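Local atomic coordinates of nigritoxine (PDB entry 5M41), a protein that is a bacterial toxin of Vibrio nigripulchritudo that acts on crustaceans and insects. Residues A[288-294]-A[449-454]; A[327-332]-A[343-348]; A[604-608]-A[638-644]. The contacts are given in a common frame with arbitrary orientation. Residue numbers count along the deposited sequence, not the author numbering.

Contact 1 of 3, residues A[288-294]-A[449-454]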
loop_
_atom_site.group_PDB
_atom_site.type_symbol
_atom_site.label_atom_id
_atom_site.label_comp_id
_atom_site.label_asym_id
_atom_site.label_seq_id
_atom_site.Cartn_x
_atom_site.Cartn_y
_atom_site.Cartn_z
ATOM N N ASP A 288 12.370 -1.493 8.389
ATOM C CA ASP A 288 11.809 -0.299 9.017
ATOM C C ASP A 288 12.845 0.790 9.245
ATOM O O ASP A 288 13.998 0.503 9.574
ATOM C CB ASP A 288 11.173 -0.667 10.360
ATOM C CG ASP A 288 9.665 -0.842 10.261
ATOM O OD1 ASP A 288 8.993 -0.432 11.223
ATOM O OD2 ASP A 288 9.150 -1.369 9.237
ATOM N N SER A 289 12.431 2.039 9.054
ATOM C CA SER A 289 13.206 3.163 9.539
ATOM C C SER A 289 13.135 3.227 11.084
ATOM O O SER A 289 14.090 3.637 11.754
ATOM C CB SER A 289 12.684 4.465 8.943
ATOM O OG SER A 289 13.319 5.552 9.587
ATOM N N GLY A 290 11.996 2.808 11.637
ATOM C CA GLY A 290 11.704 2.997 13.042
ATOM C C GLY A 290 10.992 4.307 13.364
ATOM O O GLY A 290 10.636 4.527 14.520
ATOM N N THR A 291 10.792 5.175 12.360
ATOM C CA THR A 291 10.084 6.463 12.560
ATOM C C THR A 291 8.879 6.618 11.606
ATOM O O THR A 291 8.893 6.042 10.527
ATOM C CB THR A 291 11.055 7.656 12.452
ATOM O OG1 THR A 291 10.326 8.888 12.532
ATOM C CG2 THR A 291 11.841 7.607 11.177
ATOM N N GLN A 292 7.833 7.347 12.005
ATOM C CA GLN A 292 6.574 7.366 11.238
ATOM C C GLN A 292 5.838 8.693 11.353
ATOM O O GLN A 292 6.030 9.401 12.326
ATOM C CB GLN A 292 5.658 6.222 11.679
ATOM C CG GLN A 292 4.919 6.430 13.012
ATOM C CD GLN A 292 4.377 5.109 13.541
ATOM O OE1 GLN A 292 4.911 4.045 13.228
ATOM N NE2 GLN A 292 3.316 5.167 14.313
ATOM N N LEU A 293 4.994 9.021 10.373
ATOM C CA LEU A 293 4.149 10.223 10.466
ATOM C C LEU A 293 2.673 9.870 10.350
ATOM O O LEU A 293 2.208 9.459 9.284
ATOM C CB LEU A 293 4.533 11.271 9.411
ATOM C CG LEU A 293 3.767 12.596 9.281
ATOM C CD1 LEU A 293 3.790 13.424 10.568
ATOM C CD2 LEU A 293 4.366 13.403 8.134
ATOM N N LEU A 294 1.942 10.038 11.449
ATOM C CA LEU A 294 0.522 9.707 11.492
ATOM C C LEU A 294 -0.263 10.953 11.138
ATOM O O LEU A 294 -0.023 12.007 11.711
ATOM C CB LEU A 294 0.114 9.219 12.895
ATOM C CG LEU A 294 -1.339 8.717 12.979
ATOM C CD1 LEU A 294 -1.634 7.615 11.958
ATOM C CD2 LEU A 294 -1.704 8.272 14.385
ATOM N N ARG A 449 3.965 -2.725 14.445
ATOM C CA ARG A 449 4.980 -1.718 14.763
ATOM C C ARG A 449 4.370 -0.338 14.855
ATOM O O ARG A 449 4.638 0.396 15.812
ATOM C CB ARG A 449 6.128 -1.737 13.769
ATOM C CG ARG A 449 6.991 -2.987 13.876
ATOM C CD ARG A 449 7.993 -3.010 12.734
ATOM N NE ARG A 449 8.131 -4.349 12.178
ATOM C CZ ARG A 449 8.003 -4.673 10.895
ATOM N NH1 ARG A 449 7.758 -3.755 9.960
ATOM N NH2 ARG A 449 8.158 -5.942 10.548
ATOM N N VAL A 450 3.517 -0.009 13.886
ATOM C CA VAL A 450 2.807 1.268 13.890
ATOM C C VAL A 450 2.041 1.446 15.212
ATOM O O VAL A 450 2.129 2.514 15.825
ATOM C CB VAL A 450 1.874 1.424 12.660
ATOM C CG1 VAL A 450 0.891 2.577 12.842
ATOM C CG2 VAL A 450 2.683 1.613 11.371
ATOM N N ALA A 451 1.324 0.400 15.644
ATOM C CA ALA A 451 0.525 0.426 16.885
ATOM C C ALA A 451 1.366 0.635 18.152
ATOM O O ALA A 451 0.917 1.311 19.093
ATOM C CB ALA A 451 -0.329 -0.834 17.018
ATOM N N ILE A 452 2.574 0.069 18.169
ATOM C CA ILE A 452 3.507 0.248 19.290
ATOM C C ILE A 452 3.907 1.717 19.421
ATOM O O ILE A 452 3.715 2.334 20.475
ATOM C CB ILE A 452 4.789 -0.627 19.155
ATOM C CG1 ILE A 452 4.460 -2.129 19.134
ATOM C CG2 ILE A 452 5.786 -0.310 20.267
ATOM C CD1 ILE A 452 3.431 -2.579 20.154
ATOM N N VAL A 453 4.457 2.272 18.344
ATOM C CA VAL A 453 4.872 3.673 18.338
ATOM C C VAL A 453 3.757 4.599 18.815
ATOM O O VAL A 453 3.985 5.431 19.691
ATOM C CB VAL A 453 5.418 4.108 16.969
ATOM C CG1 VAL A 453 5.821 5.579 17.007
ATOM C CG2 VAL A 453 6.602 3.234 16.598
ATOM N N ARG A 454 2.552 4.432 18.279
ATOM C CA ARG A 454 1.420 5.268 18.687
ATOM C C ARG A 454 1.152 5.184 20.192
ATOM O O ARG A 454 0.902 6.203 20.832
ATOM C CB ARG A 454 0.139 4.879 17.957
ATOM C CG ARG A 454 0.035 5.319 16.516
ATOM C CD ARG A 454 -1.247 4.747 15.937
ATOM N NE ARG A 454 -2.402 5.590 16.248
ATOM C CZ ARG A 454 -3.667 5.293 15.949
ATOM N NH1 ARG A 454 -3.979 4.152 15.337
ATOM N NH2 ARG A 454 -4.634 6.145 16.263
#

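Contact 2 of 3, residues A[327-332]-A[343-348]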
loop_
_atom_site.group_PDB
_atom_site.type_symbol
_atom_site.label_atom_id
_atom_site.label_comp_id
_atom_site.label_asym_id
_atom_site.label_seq_id
_atom_site.Cartn_x
_atom_site.Cartn_y
_atom_site.Cartn_z
ATOM N N ASP A 327 19.935 5.028 -2.435
ATOM C CA ASP A 327 19.279 3.915 -1.749
ATOM C C ASP A 327 17.848 3.765 -2.219
ATOM O O ASP A 327 17.113 4.769 -2.309
ATOM C CB ASP A 327 19.204 4.182 -0.233
ATOM C CG ASP A 327 20.526 3.979 0.481
ATOM O OD1 ASP A 327 21.363 3.227 -0.035
ATOM O OD2 ASP A 327 20.699 4.559 1.582
ATOM N N VAL A 328 17.433 2.520 -2.459
ATOM C CA VAL A 328 16.051 2.238 -2.807
ATOM C C VAL A 328 15.215 2.193 -1.536
ATOM O O VAL A 328 15.564 1.527 -0.561
ATOM C CB VAL A 328 15.922 0.924 -3.615
ATOM C CG1 VAL A 328 14.455 0.540 -3.787
ATOM C CG2 VAL A 328 16.569 1.083 -5.000
ATOM N N ILE A 329 14.120 2.935 -1.530
ATOM C CA ILE A 329 13.267 3.024 -0.376
ATOM C C ILE A 329 11.819 2.750 -0.787
ATOM O O ILE A 329 11.457 2.893 -1.958
ATOM C CB ILE A 329 13.399 4.385 0.359
ATOM C CG1 ILE A 329 13.016 5.556 -0.530
ATOM C CG2 ILE A 329 14.826 4.600 0.890
ATOM C CD1 ILE A 329 12.738 6.831 0.260
ATOM N N SER A 330 11.019 2.319 0.174
ATOM C CA SER A 330 9.599 2.196 -0.014
ATOM C C SER A 330 8.991 3.266 0.879
ATOM O O SER A 330 9.163 3.223 2.108
ATOM C CB SER A 330 9.127 0.815 0.424
ATOM O OG SER A 330 7.707 0.763 0.487
ATOM N N LEU A 331 8.330 4.246 0.274
ATOM C CA LEU A 331 7.527 5.160 1.056
ATOM C C LEU A 331 6.123 4.569 1.123
ATOM O O LEU A 331 5.386 4.559 0.120
ATOM C CB LEU A 331 7.545 6.575 0.466
ATOM C CG LEU A 331 6.470 7.595 0.872
ATOM C CD1 LEU A 331 6.492 7.908 2.358
ATOM C CD2 LEU A 331 6.664 8.870 0.072
ATOM N N SER A 332 5.764 4.059 2.296
ATOM C CA SER A 332 4.461 3.438 2.506
ATOM C C SER A 332 3.464 4.475 2.957
ATOM O O SER A 332 3.734 5.222 3.879
ATOM C CB SER A 332 4.528 2.348 3.589
ATOM O OG SER A 332 5.241 1.209 3.136
ATOM N N ALA A 343 2.456 7.622 7.108
ATOM C CA ALA A 343 3.579 7.570 6.173
ATOM C C ALA A 343 4.758 6.992 6.929
ATOM O O ALA A 343 5.003 7.363 8.088
ATOM C CB ALA A 343 3.929 8.951 5.649
ATOM N N LYS A 344 5.468 6.079 6.278
ATOM C CA LYS A 344 6.610 5.421 6.866
ATOM C C LYS A 344 7.544 4.975 5.755
ATOM O O LYS A 344 7.086 4.390 4.770
ATOM C CB LYS A 344 6.138 4.197 7.666
ATOM C CG LYS A 344 7.188 3.591 8.579
ATOM C CD LYS A 344 6.557 2.798 9.735
ATOM C CE LYS A 344 7.618 2.349 10.756
ATOM N NZ LYS A 344 7.032 2.249 12.145
ATOM N N LEU A 345 8.843 5.226 5.931
ATOM C CA LEU A 345 9.877 4.855 4.965
ATOM C C LEU A 345 10.500 3.550 5.397
ATOM O O LEU A 345 10.666 3.314 6.607
ATOM C CB LEU A 345 11.005 5.893 4.939
ATOM C CG LEU A 345 10.592 7.300 4.548
ATOM C CD1 LEU A 345 11.745 8.257 4.808
ATOM C CD2 LEU A 345 10.159 7.339 3.084
ATOM N N SER A 346 10.840 2.715 4.411
ATOM C CA SER A 346 11.613 1.515 4.641
ATOM C C SER A 346 12.744 1.532 3.643
ATOM O O SER A 346 12.581 1.998 2.522
ATOM C CB SER A 346 10.787 0.253 4.410
ATOM O OG SER A 346 9.707 0.119 5.319
ATOM N N LYS A 347 13.888 1.015 4.053
ATOM C CA LYS A 347 15.007 0.823 3.169
ATOM C C LYS A 347 14.943 -0.634 2.728
ATOM O O LYS A 347 14.473 -1.492 3.476
ATOM C CB LYS A 347 16.309 1.101 3.921
ATOM C CG LYS A 347 17.463 1.495 3.012
ATOM C CD LYS A 347 18.807 1.513 3.739
ATOM C CE LYS A 347 18.811 2.454 4.940
ATOM N NZ LYS A 347 20.171 2.539 5.546
ATOM N N VAL A 348 15.397 -0.909 1.511
ATOM C CA VAL A 348 15.352 -2.253 0.970
ATOM C C VAL A 348 16.375 -3.109 1.694
ATOM O O VAL A 348 17.458 -2.625 2.037
ATOM C CB VAL A 348 15.542 -2.272 -0.588
ATOM C CG1 VAL A 348 16.964 -1.906 -1.003
ATOM C CG2 VAL A 348 15.141 -3.617 -1.157
HETATM O O HOH W 1 7.752 1.259 3.783
#

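Contact 3 of 3, residues A[604-608]-A[638-644]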
loop_
_atom_site.group_PDB
_atom_site.type_symbol
_atom_site.label_atom_id
_atom_site.label_comp_id
_atom_site.label_asym_id
_atom_site.label_seq_id
_atom_site.Cartn_x
_atom_site.Cartn_y
_atom_site.Cartn_z
ATOM N N ASN A 604 -30.362 -7.442 16.821
ATOM C CA ASN A 604 -30.580 -6.760 15.555
ATOM C C ASN A 604 -29.410 -5.871 15.172
ATOM O O ASN A 604 -29.111 -5.727 13.975
ATOM C CB ASN A 604 -31.915 -5.989 15.546
ATOM C CG ASN A 604 -33.127 -6.919 15.477
ATOM O OD1 ASN A 604 -33.125 -7.919 14.762
ATOM N ND2 ASN A 604 -34.168 -6.587 16.222
ATOM N N ALA A 605 -28.727 -5.309 16.171
ATOM C CA ALA A 605 -27.570 -4.458 15.875
ATOM C C ALA A 605 -26.513 -5.366 15.249
ATOM O O ALA A 605 -25.949 -5.026 14.207
ATOM C CB ALA A 605 -27.031 -3.769 17.125
ATOM N N PHE A 606 -26.293 -6.519 15.893
ATOM C CA PHE A 606 -25.322 -7.508 15.439
ATOM C C PHE A 606 -25.735 -8.027 14.061
ATOM O O PHE A 606 -24.930 -8.033 13.134
ATOM C CB PHE A 606 -25.198 -8.669 16.452
ATOM C CG PHE A 606 -24.151 -9.710 16.076
ATOM C CD1 PHE A 606 -22.775 -9.453 16.247
ATOM C CD2 PHE A 606 -24.531 -10.949 15.553
ATOM C CE1 PHE A 606 -21.815 -10.407 15.910
ATOM C CE2 PHE A 606 -23.570 -11.904 15.219
ATOM C CZ PHE A 606 -22.217 -11.641 15.397
ATOM N N LEU A 607 -27.006 -8.415 13.933
ATOM C CA LEU A 607 -27.538 -8.929 12.661
ATOM C C LEU A 607 -27.293 -7.934 11.521
ATOM O O LEU A 607 -26.781 -8.316 10.456
ATOM C CB LEU A 607 -29.044 -9.285 12.756
ATOM C CG LEU A 607 -29.758 -9.718 11.465
ATOM C CD1 LEU A 607 -29.073 -10.930 10.820
ATOM C CD2 LEU A 607 -31.256 -9.972 11.680
ATOM N N THR A 608 -27.646 -6.672 11.754
ATOM C CA THR A 608 -27.539 -5.636 10.728
ATOM C C THR A 608 -26.087 -5.440 10.363
ATOM O O THR A 608 -25.737 -5.423 9.176
ATOM C CB THR A 608 -28.167 -4.295 11.168
ATOM O OG1 THR A 608 -29.572 -4.486 11.378
ATOM C CG2 THR A 608 -27.991 -3.229 10.080
ATOM N N ASN A 638 -34.957 -2.325 18.163
ATOM C CA ASN A 638 -35.877 -2.476 17.041
ATOM C C ASN A 638 -35.828 -1.324 16.034
ATOM O O ASN A 638 -36.688 -1.209 15.172
ATOM C CB ASN A 638 -37.288 -2.769 17.550
ATOM C CG ASN A 638 -37.336 -4.026 18.419
ATOM O OD1 ASN A 638 -36.624 -5.011 18.160
ATOM N ND2 ASN A 638 -38.170 -3.999 19.458
ATOM N N ASP A 639 -34.782 -0.507 16.115
ATOM C CA ASP A 639 -34.638 0.656 15.228
ATOM C C ASP A 639 -33.470 0.560 14.239
ATOM O O ASP A 639 -33.087 1.573 13.637
ATOM C CB ASP A 639 -34.503 1.944 16.048
ATOM C CG ASP A 639 -35.803 2.351 16.762
ATOM O OD1 ASP A 639 -36.911 1.982 16.321
ATOM O OD2 ASP A 639 -35.706 3.062 17.772
ATOM N N PHE A 640 -32.907 -0.636 14.066
ATOM C CA PHE A 640 -31.880 -0.874 13.032
ATOM C C PHE A 640 -32.541 -1.264 11.708
ATOM O O PHE A 640 -33.710 -1.639 11.698
ATOM C CB PHE A 640 -30.899 -1.964 13.477
ATOM C CG PHE A 640 -30.048 -1.560 14.646
ATOM C CD1 PHE A 640 -28.843 -0.898 14.449
ATOM C CD2 PHE A 640 -30.455 -1.843 15.945
ATOM C CE1 PHE A 640 -28.058 -0.518 15.527
ATOM C CE2 PHE A 640 -29.670 -1.472 17.037
ATOM C CZ PHE A 640 -28.474 -0.797 16.828
ATOM N N ASP A 641 -31.801 -1.187 10.602
ATOM C CA ASP A 641 -32.338 -1.551 9.279
ATOM C C ASP A 641 -32.976 -2.940 9.293
ATOM O O ASP A 641 -34.004 -3.175 8.656
ATOM C CB ASP A 641 -31.244 -1.495 8.212
ATOM C CG ASP A 641 -31.753 -1.883 6.820
ATOM O OD1 ASP A 641 -32.448 -1.058 6.184
ATOM O OD2 ASP A 641 -31.446 -3.007 6.354
ATOM N N LEU A 642 -32.365 -3.869 10.020
ATOM C CA LEU A 642 -32.950 -5.183 10.155
ATOM C C LEU A 642 -33.589 -5.301 11.524
ATOM O O LEU A 642 -32.995 -4.908 12.540
ATOM C CB LEU A 642 -31.916 -6.289 9.901
ATOM C CG LEU A 642 -31.268 -6.268 8.520
ATOM C CD1 LEU A 642 -30.328 -7.460 8.380
ATOM C CD2 LEU A 642 -32.303 -6.256 7.383
ATOM N N LYS A 643 -34.814 -5.826 11.537
ATOM C CA LYS A 643 -35.607 -5.906 12.759
ATOM C C LYS A 643 -36.077 -7.333 12.983
ATOM O O LYS A 643 -36.937 -7.588 13.820
ATOM C CB LYS A 643 -36.804 -4.960 12.666
ATOM C CG LYS A 643 -36.471 -3.595 12.079
ATOM C CD LYS A 643 -37.664 -2.655 12.167
ATOM C CE LYS A 643 -37.247 -1.189 12.249
ATOM N NZ LYS A 643 -36.268 -0.785 11.214
ATOM N N ASP A 644 -35.489 -8.270 12.245
ATOM C CA ASP A 644 -35.981 -9.656 12.217
ATOM C C ASP A 644 -35.984 -10.396 13.549
ATOM O O ASP A 644 -36.850 -11.243 13.767
ATOM C CB ASP A 644 -35.194 -10.469 11.190
ATOM C CG ASP A 644 -35.255 -9.846 9.814
ATOM O OD1 ASP A 644 -36.275 -10.080 9.114
ATOM O OD2 ASP A 644 -34.312 -9.103 9.452
#

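Contact 1 of 3, residues A[288-294]-A[449-454]
A surface helix packs here against two short strands of an antiparallel beta sheet. Strands 286-288 and 293-296 both pair with strand 340-348, and the chain turns between them. Helix 444-457 supplies residues 449-454.

Asp288 comes first and points toward the helix. Its OD2 lies 2.9 Å from Arg449 NH1, a salt bridge whose hydrogen bond is weak because the angle at the hydrogen is poor. The chain then turns through Ser289 and Gly290. Gly290 has a positive phi, and a CB there would press against the carbonyl O of Ser289, so the turn favours glycine. Thr291 points away from the helix.

Gln292 swings back toward it and is the most covered residue of the contact. Its amide reaches across the gap. NE2 donates to Val450 O at 3.3 Å in a nearly straight hydrogen bond. This carbonyl also accepts the helical bond from Arg454 N at 3.1 Å, so it serves two donors. The same Gln292 NE2 lies 3.5 Å from Val453 CB, while Gln292 OE1 lies 3.8 Å from Val450 CG2. With OE1 turned to Lys344 of the neighbouring strand, Gln292 ties helix and sheet together.

Leu293 keeps to the sheet. Leu294 faces the helix again. It meets the long side chain of Arg454, which also touches Lys340 and Ile336 and ends in a salt bridge to Glu501. The closest approach of Leu294 to Arg454 is 3.3 Å, from CD2 to NE.

Contact 2 of 3, residues A[327-332]-A[343-348]
This is a beta hairpin: strands 328-336 and 340-348 run antiparallel within a larger antiparallel sheet. The axes of the short strand segments 328-332 and 343-348 approach to 4.6 Å, with 156° between their N-to-C directions. Leu345, Ser346 and Val328 lose the most surface.

Leu345 forms a non-hydrogen-bonded pair with Leu331. Its CD2 sits 3.8 Å from Leu331 CB and 3.9 Å from Ile329 CD1. Leu345, Leu331 and Ile329 make an apolar patch on one face of the sheet; Lys347 is on the same face. Helix 302-319 packs on Leu345 through Leu313 and Ala317. Helix 373-382 meets Ile329 and Leu331. Leu345 CA makes a CA-H...O contact with Ser330 O at 3.4 Å.

Val328 lies at the end away from the hairpin turn. Its O accepts a hydrogen bond from Val348 N at 3.2 Å, and its CB packs 4.0 Å from Val348 CG1. Val328 also touches Val370 on the next strand, 366-370. Near this end Asp327 OD2 lies 4.5 Å from Lys347 NZ, beyond a salt bridge; the same OD2 is hydrogen-bonded to Asp324 N.

Ser346 and Ser330 form a hydrogen-bonded pair. Ser330 N donates to Ser346 O at 2.8 Å, and Ser346 N to Ser330 O at 2.9 Å. Ser332 and Lys344 repeat the pattern. The Ser330, Ser332 and Ser346 side chains lie on the face opposite Leu345, and Ser332 OG also bonds Asp368. A water links them. It donates to Ser330 O at 2.9 Å and to Ser332 OG at 2.6 Å, and is hydrogen-bonded to Ser346 OG at 2.7 Å.

Contact 3 of 3, residues A[604-608]-A[638-644]
Phe640 lays one face of its ring over the methyl group of Ala605. Ala605 CB is 3.7 Å from the ring centroid and 27° off the ring normal, which makes a CH-pi contact. The closest carbon pair, Ala605 CB to Phe640 CZ, is only 3.3 Å. Lys632 of helix 625-632 touches both residues.

One turn further along the helix, Thr608 joins the two backbones. Its OG1 accepts a hydrogen bond from Leu642 N at 3.2 Å. The same OG1 donates to Asn604 O at 2.9 Å. Asn604 O also takes the regular helical bond from Thr608 N at 2.8 Å. The hydroxyl therefore bridges loop and helix without breaking the helix.

Helix 603-614 directly follows strand 594-601 of a six-stranded antiparallel sheet. Residues 638-644 form an irregular loop that leads into strand 649-652, the neighbour of 594-601 in that sheet. The contact thus lies within the largely helical excursion between two adjacent strands, and folds its end back onto its start.

Asn604 has the most surface covered. Its CB lies 3.4 Å from Leu642 O. Its ND2 is hydrogen-bonded to the carbonyls of Lys637 and Ile645, which flank the loop segment on its two sides. Leu642 points toward the helix and rests its CD1 3.9 Å from Leu607 CG. Leu607 also reaches Leu725, Gln728 and Val729 of helix 719-731. The loop has its own internal tie: Lys643 points its CA-to-CB bond away from the helix, and Lys643 NZ donates to Phe640 O at 2.7 Å.

In the fold
Contacts 1 and 2 are direct neighbours, with centres 13 Å apart. Strands 293-296 and 340-348 lie side by side in one sheet. Hydrogen bonds join them: Leu293 N to Ala343 O at 2.8 Å, Gln292 OE1 to Lys344 NZ at 3.0 Å. Along the chain, the hairpin of contact 2 falls between the two segments of contact 1. Contact 3, a helix against a loop, lies between two strands of another sheet in sequence. Its centre is 38 Å from that of contact 1 and 45 Å from that of contact 2, and the nearest atoms are about 23 and 31 Å away. The magnesium site at Val189, Glu192 and Asp195 uses no residue of these segments.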